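Local coordinates for PfhB2 (Pasteurella multocida, PDB 6U8T), which is a toxin whose YopT-like domain belongs to a cysteine protease family and probably cleaves proteins of the host cell, at the interface of chains A and B. Residues are numbered along the deposited sequence; one frame, centred on the assembly and turned at random. Chains: chain A/B, PfhB2.

The interface of chains A and B. Residues chain A 122-125; chain B 214-216.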
loop_
_atom_site.group_PDB
_atom_site.type_symbol
_atom_site.label_atom_id
_atom_site.label_comp_id
_atom_site.label_asym_id
_atom_site.label_seq_id
_atom_site.Cartn_x
_atom_site.Cartn_y
_atom_site.Cartn_z
ATOM N N GLU A 122 -2.385 18.905 18.017
ATOM C CA GLU A 122 -2.071 17.906 16.978
ATOM C C GLU A 122 -1.381 18.642 15.830
ATOM O O GLU A 122 -1.789 19.782 15.516
ATOM C CB GLU A 122 -3.336 17.344 16.348
ATOM C CG GLU A 122 -4.364 16.742 17.279
ATOM C CD GLU A 122 -5.406 15.921 16.515
ATOM O OE1 GLU A 122 -5.625 16.198 15.317
ATOM O OE2 GLU A 122 -5.995 14.985 17.105
ATOM N N VAL A 123 -0.392 18.011 15.223
ATOM C CA VAL A 123 0.266 18.526 13.999
ATOM C C VAL A 123 0.052 17.471 12.922
ATOM O O VAL A 123 0.522 16.326 13.090
ATOM C CB VAL A 123 1.756 18.810 14.237
ATOM C CG1 VAL A 123 2.428 19.280 12.960
ATOM C CG2 VAL A 123 2.001 19.780 15.387
ATOM N N ALA A 124 -0.699 17.833 11.891
ATOM C CA ALA A 124 -0.938 17.011 10.687
ATOM C C ALA A 124 0.051 17.467 9.617
ATOM O O ALA A 124 0.571 18.619 9.704
ATOM C CB ALA A 124 -2.362 17.170 10.259
ATOM N N GLY A 125 0.412 16.563 8.727
ATOM C CA GLY A 125 1.437 16.846 7.712
ATOM C C GLY A 125 1.559 15.696 6.739
ATOM O O GLY A 125 0.678 14.823 6.724
ATOM N N PHE B 214 0.688 11.944 7.983
ATOM C CA PHE B 214 1.098 11.636 9.372
ATOM C C PHE B 214 0.233 12.502 10.276
ATOM O O PHE B 214 -0.320 13.492 9.809
ATOM C CB PHE B 214 2.598 11.878 9.575
ATOM C CG PHE B 214 2.995 13.323 9.753
ATOM C CD1 PHE B 214 2.797 13.966 10.968
ATOM C CD2 PHE B 214 3.632 14.011 8.734
ATOM C CE1 PHE B 214 3.206 15.274 11.152
ATOM C CE2 PHE B 214 4.048 15.316 8.921
ATOM C CZ PHE B 214 3.820 15.953 10.128
ATOM N N ASN B 215 0.115 12.104 11.532
ATOM C CA ASN B 215 -0.565 12.904 12.567
ATOM C C ASN B 215 0.177 12.726 13.882
ATOM O O ASN B 215 0.363 11.587 14.303
ATOM C CB ASN B 215 -2.027 12.495 12.723
ATOM C CG ASN B 215 -2.825 13.641 13.291
ATOM O OD1 ASN B 215 -2.826 14.694 12.674
ATOM N ND2 ASN B 215 -3.471 13.477 14.441
ATOM N N VAL B 216 0.557 13.831 14.523
ATOM C CA VAL B 216 1.254 13.799 15.828
ATOM C C VAL B 216 0.288 14.352 16.873
ATOM O O VAL B 216 -0.146 15.474 16.708
ATOM C CB VAL B 216 2.582 14.578 15.759
ATOM C CG1 VAL B 216 3.257 14.657 17.124
ATOM C CG2 VAL B 216 3.514 13.984 14.718
HETATM O O HOH W 1 -2.132 14.677 7.701
#
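B:Phe214 holds CG between its backbone N and carbonyl carbon (chi1 78°), which turns the ring over the main chain of A:Gly125. CA of A:Gly125 lies 3.7 Å from the centroid of the B:Phe214 ring in a CH-pi contact. The backbone N of this glycine also sits above the ring centre. The lack of a side chain on A:Gly125 probably lets the ring lie this close. B:Asn215 points to the other side of its strand, CG anti to the backbone N (chi1 -156°). Its amide oxygen OD1 comes 3.5 Å from CB of A:Ala124. Its ND2 faces the carboxylate of A:Glu122 at 3.6 Å from OE1, too long for a firm bond. The carboxylate and amide planes stand 76° apart, and the side chains pass near each other.

The backbones carry the pairing. N of A:Val123 donates to O of B:Val216 at 2.9 Å, in the carbonyl plane. N of B:Val216 returns a bond of 2.9 Å to O of A:Val123. At the glycine end, N of B:Phe214 donates to O of A:Gly125 at 3.1 Å, from well above the carbonyl plane. The bond from N of A:Gly125 back to O of B:Phe214 is weak. Water 1 bridges the carbonyl oxygens of A:Gly125 and B:Phe214.

The two-fold axis repeats this pairing with the chains exchanged, which suggests an intertwined dimer. Strand 122-127 of chain A runs antiparallel to strand 212-219, the C-terminal strand of chain B, forming a sheet across the chains.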